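Local coordinates for protein periplasmic sensor hybrid histidine kinase (Anaeromyxobacter dehalogenans, PDB 4K0D) that probably senses periplasmic signals through this helical-bundle domain and passes them on as an ATP-dependent, histidine-phosphorylating membrane kinase, at residues L31-T36 with Q53-R58; A24-A29 with G61-F66. All blocks are in the same frame, centred on the assembly; numbering follows the deposited sequence.

Interaction 1 of 2, residues L31-T36 with Q53-R58. With ZN (zinc ion), chain C.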
loop_
_atom_site.group_PDB
_atom_site.type_symbol
_atom_site.label_atom_id
_atom_site.label_comp_id
_atom_site.label_asym_id
_atom_site.label_seq_id
_atom_site.Cartn_x
_atom_site.Cartn_y
_atom_site.Cartn_z
ATOM N N LEU B 31 -10.155 -10.732 -1.152
ATOM C CA LEU B 31 -10.059 -11.738 -0.099
ATOM C C LEU B 31 -11.346 -11.780 0.674
ATOM O O LEU B 31 -11.840 -12.844 1.001
ATOM C CB LEU B 31 -8.957 -11.420 0.889
ATOM C CG LEU B 31 -7.579 -11.783 0.332
ATOM C CD1 LEU B 31 -6.440 -11.207 1.136
ATOM C CD2 LEU B 31 -7.437 -13.298 0.262
ATOM N N HIS B 32 -11.869 -10.607 0.987
ATOM C CA HIS B 32 -12.963 -10.484 1.931
ATOM C C HIS B 32 -14.213 -11.085 1.276
ATOM O O HIS B 32 -14.981 -11.757 1.932
ATOM C CB HIS B 32 -13.176 -9.052 2.446
ATOM C CG HIS B 32 -14.231 -8.950 3.527
ATOM N ND1 HIS B 32 -13.988 -9.272 4.831
ATOM C CD2 HIS B 32 -15.536 -8.585 3.465
ATOM C CE1 HIS B 32 -15.098 -9.157 5.547
ATOM N NE2 HIS B 32 -16.056 -8.727 4.744
ATOM N N VAL B 33 -14.393 -10.897 -0.021
ATOM C CA VAL B 33 -15.526 -11.531 -0.676
ATOM C C VAL B 33 -15.343 -13.069 -0.614
ATOM O O VAL B 33 -16.289 -13.789 -0.424
ATOM C CB VAL B 33 -15.694 -11.104 -2.144
ATOM C CG1 VAL B 33 -16.583 -12.090 -2.854
ATOM C CG2 VAL B 33 -16.275 -9.592 -2.289
ATOM N N SER B 34 -14.124 -13.560 -0.808
ATOM C CA SER B 34 -13.877 -14.972 -0.700
ATOM C C SER B 34 -14.134 -15.488 0.668
ATOM O O SER B 34 -14.678 -16.573 0.801
ATOM C CB SER B 34 -12.438 -15.307 -1.084
ATOM O OG SER B 34 -12.410 -15.455 -2.477
ATOM N N LEU B 35 -13.709 -14.746 1.678
ATOM C CA LEU B 35 -13.842 -15.241 3.017
ATOM C C LEU B 35 -15.294 -15.272 3.475
ATOM O O LEU B 35 -15.680 -16.223 4.100
ATOM C CB LEU B 35 -13.017 -14.441 3.988
ATOM C CG LEU B 35 -13.207 -14.719 5.463
ATOM C CD1 LEU B 35 -11.966 -14.429 6.286
ATOM C CD2 LEU B 35 -14.298 -13.819 5.933
ATOM N N THR B 36 -16.077 -14.258 3.152
ATOM C CA THR B 36 -17.478 -14.219 3.573
ATOM C C THR B 36 -18.269 -15.215 2.737
ATOM O O THR B 36 -19.238 -15.776 3.206
ATOM C CB THR B 36 -18.104 -12.799 3.424
ATOM O OG1 THR B 36 -17.903 -12.308 2.090
ATOM C CG2 THR B 36 -17.475 -11.840 4.405
ATOM N N GLN B 53 -22.931 -9.901 1.312
ATOM C CA GLN B 53 -23.533 -8.781 0.643
ATOM C C GLN B 53 -22.742 -7.508 0.826
ATOM O O GLN B 53 -22.482 -6.778 -0.137
ATOM C CB GLN B 53 -24.884 -8.501 1.248
ATOM C CG GLN B 53 -25.829 -8.122 0.219
ATOM C CD GLN B 53 -26.261 -9.342 -0.531
ATOM O OE1 GLN B 53 -26.158 -10.480 -0.040
ATOM N NE2 GLN B 53 -26.751 -9.136 -1.727
ATOM N N ALA B 54 -22.416 -7.206 2.080
ATOM C CA ALA B 54 -21.577 -6.054 2.349
ATOM C C ALA B 54 -20.217 -6.186 1.647
ATOM O O ALA B 54 -19.675 -5.202 1.175
ATOM C CB ALA B 54 -21.366 -5.868 3.857
ATOM N N ALA B 55 -19.632 -7.375 1.612
ATOM C CA ALA B 55 -18.305 -7.555 0.999
ATOM C C ALA B 55 -18.378 -7.227 -0.456
ATOM O O ALA B 55 -17.453 -6.704 -1.022
ATOM C CB ALA B 55 -17.779 -9.028 1.186
ATOM N N LEU B 56 -19.507 -7.499 -1.072
ATOM C CA LEU B 56 -19.625 -7.261 -2.487
ATOM C C LEU B 56 -19.620 -5.744 -2.762
ATOM O O LEU B 56 -18.991 -5.301 -3.685
ATOM C CB LEU B 56 -20.921 -7.881 -3.013
ATOM C CG LEU B 56 -20.984 -9.415 -3.094
ATOM C CD1 LEU B 56 -22.381 -9.862 -3.505
ATOM C CD2 LEU B 56 -19.909 -9.979 -4.050
ATOM N N ARG B 57 -20.362 -4.977 -1.977
ATOM C CA ARG B 57 -20.390 -3.510 -2.109
ATOM C C ARG B 57 -19.018 -2.906 -1.845
ATOM O O ARG B 57 -18.597 -1.985 -2.549
ATOM C CB ARG B 57 -21.424 -2.875 -1.148
ATOM C CG ARG B 57 -22.875 -3.308 -1.468
ATOM N N ARG B 58 -18.327 -3.430 -0.845
ATOM C CA ARG B 58 -16.963 -3.045 -0.607
ATOM C C ARG B 58 -16.031 -3.323 -1.819
ATOM O O ARG B 58 -15.220 -2.486 -2.189
ATOM C CB ARG B 58 -16.472 -3.749 0.611
ATOM C CG ARG B 58 -15.033 -3.525 0.844
ATOM C CD ARG B 58 -14.651 -4.201 2.141
ATOM N NE ARG B 58 -13.217 -4.315 2.283
ATOM C CZ ARG B 58 -12.611 -5.055 3.203
ATOM N NH1 ARG B 58 -13.323 -5.714 4.100
ATOM N NH2 ARG B 58 -11.280 -5.135 3.213
HETATM ZN ZN ZN C . -12.181 -9.727 5.657
#
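An intersubunit zinc site sits on the outer flank of this helix pair, and His32 supplies one of its ligands. The imidazole binds zinc through ND1, with His32 ND1 2.0 Å from ZN, while Asp10 and Glu14 of the second subunit also bind the metal. His32 points its CB at helix 46-68, and with CG anti to the backbone N (chi1 -175°) the ring lies between the zinc and Ala55. The Arg58 side chain is extended from CG to NE and crosses the histidine at about a right angle, laying NH1 over one ring face toward the rim, with Arg58 NH1 3.4 Å from His32 CG. The two planes are 28° apart, so the guanidinium lies tilted over the imidazole. Arg58 NH2 forms a salt bridge with Glu14 of the second subunit, which places it in the second shell of the metal; its charge would probably temper that of the carboxylate. Alongside the ring, at its CD2 side, small Ala55 lets the axes of segments 31-36 and 53-58, an antiparallel pair (166°) within the four-helix bundle, approach to 8.7 Å: Ala55 CB lies 3.2 Å from His32 CD2. Thr36 OG1, also against that methyl, donates to His32 O at 3.0 Å along a carbonyl lone pair, and the same oxygen accepts from Thr36 N. Deeper in, Val33 CG2 rests 3.4 Å from Ala55 O and meets Leu56 CD2.

Interaction 2 of 2, residues A24-A29 with G61-F66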
loop_
_atom_site.group_PDB
_atom_site.type_symbol
_atom_site.label_atom_id
_atom_site.label_comp_id
_atom_site.label_asym_id
_atom_site.label_seq_id
_atom_site.Cartn_x
_atom_site.Cartn_y
_atom_site.Cartn_z
ATOM N N ALA B 24 -3.733 -2.336 -2.500
ATOM C CA ALA B 24 -3.862 -3.226 -1.335
ATOM C C ALA B 24 -5.317 -3.393 -0.973
ATOM O O ALA B 24 -5.771 -4.489 -0.602
ATOM C CB ALA B 24 -3.090 -2.693 -0.144
ATOM N N SER B 25 -6.056 -2.302 -1.055
ATOM C CA SER B 25 -7.446 -2.311 -0.642
ATOM C C SER B 25 -8.302 -3.187 -1.546
ATOM O O SER B 25 -9.239 -3.833 -1.069
ATOM C CB SER B 25 -7.999 -0.902 -0.679
ATOM O OG SER B 25 -8.221 -0.490 0.644
ATOM N N LEU B 26 -7.970 -3.228 -2.838
ATOM C CA LEU B 26 -8.696 -4.070 -3.760
ATOM C C LEU B 26 -8.312 -5.542 -3.478
ATOM O O LEU B 26 -9.175 -6.402 -3.362
ATOM C CB LEU B 26 -8.373 -3.684 -5.199
ATOM C CG LEU B 26 -8.936 -4.575 -6.332
ATOM C CD1 LEU B 26 -10.529 -4.741 -6.295
ATOM C CD2 LEU B 26 -8.560 -3.944 -7.685
ATOM N N GLU B 27 -7.011 -5.801 -3.363
ATOM C CA GLU B 27 -6.506 -7.092 -2.866
ATOM C C GLU B 27 -7.355 -7.578 -1.663
ATOM O O GLU B 27 -7.875 -8.688 -1.671
ATOM C CB GLU B 27 -4.993 -7.017 -2.518
ATOM C CG GLU B 27 -4.040 -7.141 -3.755
ATOM C CD GLU B 27 -2.570 -6.631 -3.567
ATOM O OE1 GLU B 27 -2.132 -6.367 -2.427
ATOM O OE2 GLU B 27 -1.849 -6.477 -4.596
ATOM N N SER B 28 -7.477 -6.747 -0.639
ATOM C CA SER B 28 -8.283 -7.060 0.577
ATOM C C SER B 28 -9.814 -7.286 0.302
ATOM O O SER B 28 -10.438 -8.264 0.806
ATOM C CB SER B 28 -8.043 -5.962 1.595
ATOM O OG SER B 28 -8.288 -6.367 2.915
ATOM N N ALA B 29 -10.409 -6.486 -0.568
ATOM C CA ALA B 29 -11.853 -6.615 -0.848
ATOM C C ALA B 29 -12.080 -7.980 -1.519
ATOM O O ALA B 29 -13.107 -8.632 -1.382
ATOM C CB ALA B 29 -12.327 -5.441 -1.768
ATOM N N GLY B 61 -16.609 -0.794 -4.514
ATOM C CA GLY B 61 -15.985 0.486 -4.129
ATOM C C GLY B 61 -14.473 0.445 -4.282
ATOM O O GLY B 61 -13.873 1.391 -4.758
ATOM N N ALA B 62 -13.830 -0.642 -3.880
ATOM C CA ALA B 62 -12.376 -0.748 -4.019
ATOM C C ALA B 62 -11.974 -0.772 -5.487
ATOM O O ALA B 62 -10.908 -0.254 -5.869
ATOM C CB ALA B 62 -11.847 -2.002 -3.340
ATOM N N ALA B 63 -12.772 -1.428 -6.315
ATOM C CA ALA B 63 -12.412 -1.477 -7.715
ATOM C C ALA B 63 -12.501 -0.082 -8.283
ATOM O O ALA B 63 -11.612 0.330 -9.053
ATOM C CB ALA B 63 -13.322 -2.435 -8.489
ATOM N N ALA B 64 -13.525 0.669 -7.860
ATOM C CA ALA B 64 -13.762 1.992 -8.416
ATOM C C ALA B 64 -12.626 2.914 -7.989
ATOM O O ALA B 64 -12.073 3.621 -8.838
ATOM C CB ALA B 64 -15.145 2.538 -8.016
ATOM N N ARG B 65 -12.194 2.861 -6.721
ATOM C CA ARG B 65 -11.041 3.683 -6.307
ATOM C C ARG B 65 -9.798 3.328 -7.094
ATOM O O ARG B 65 -9.016 4.191 -7.437
ATOM C CB ARG B 65 -10.737 3.530 -4.828
ATOM C CG ARG B 65 -11.845 4.102 -3.921
ATOM C CD ARG B 65 -11.639 3.634 -2.473
ATOM N NE ARG B 65 -10.268 3.871 -1.959
ATOM C CZ ARG B 65 -9.463 2.916 -1.479
ATOM N NH1 ARG B 65 -9.902 1.667 -1.449
ATOM N NH2 ARG B 65 -8.234 3.210 -1.006
ATOM N N PHE B 66 -9.584 2.048 -7.349
ATOM C CA PHE B 66 -8.398 1.643 -8.053
ATOM C C PHE B 66 -8.433 2.035 -9.512
ATOM O O PHE B 66 -7.420 2.447 -10.056
ATOM C CB PHE B 66 -8.227 0.145 -7.964
ATOM C CG PHE B 66 -7.014 -0.369 -8.679
ATOM C CD1 PHE B 66 -5.767 -0.221 -8.111
ATOM C CD2 PHE B 66 -7.140 -1.073 -9.871
ATOM C CE1 PHE B 66 -4.645 -0.753 -8.750
ATOM C CE2 PHE B 66 -6.055 -1.609 -10.503
ATOM C CZ PHE B 66 -4.807 -1.442 -9.957
#
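Leu26 offers a compact illustration of how one branched side chain can fill the groove of an antiparallel helix pair. At its base, Leu26 CA is 3.8 Å from Ala62 CB, the alanine methyl lying where the two backbones come nearest. From CB the chain runs to CG, set anti to the backbone N (chi1 173°), and there it forks. The CD1 branch rests on segment 61-66, with Leu26 CD1 4.2 Å from both Ala62 CB and Ala63 CB and also against the Ala63 backbone. The CD2 branch turns to Phe66, approaching the ring obliquely with Leu26 CD2 3.9 Å from Phe66 CD2. Leu127 of helix 117-145 and Ile82 of helix 73-102 pack on the same leucine, which thus belongs to the core of the four-helix bundle. One turn on, Ala29 CB meets Ala62 CB at 3.8 Å. Toward the outside, Arg65, bent at chi3 (51°), brings its guanidinium edge to the serine, Arg65 NH1 lying 3.3 Å from Ser25 CB; NH1 and Ser25 OG are close but poorly angled for a hydrogen bond. Cohesion between the two segments therefore comes from methyl and aromatic packing, and the small alanines let the axes approach to 8.6 Å.

In the fold
After the short helix 7-13, the chain enters helix 16-42 and reaches 24-29, then 31-36, before turning back into helix 46-68. There 53-58 meets 31-36 and closes the shorter loop, interaction 1, with 16 residues between its segments; 61-66 then meets 24-29 and closes the longer one, interaction 2. The first loop is nested inside the second, as a helical hairpin requires, and the contact centres lie 11 Å apart. Arg58 bridges them, Arg58 NH2 packing 3.2 Å from Ser28 OG. Helices 73-102 and 117-145 complete the bundle, and both contacts touch the second subunit, interaction 1 through shared zinc coordination.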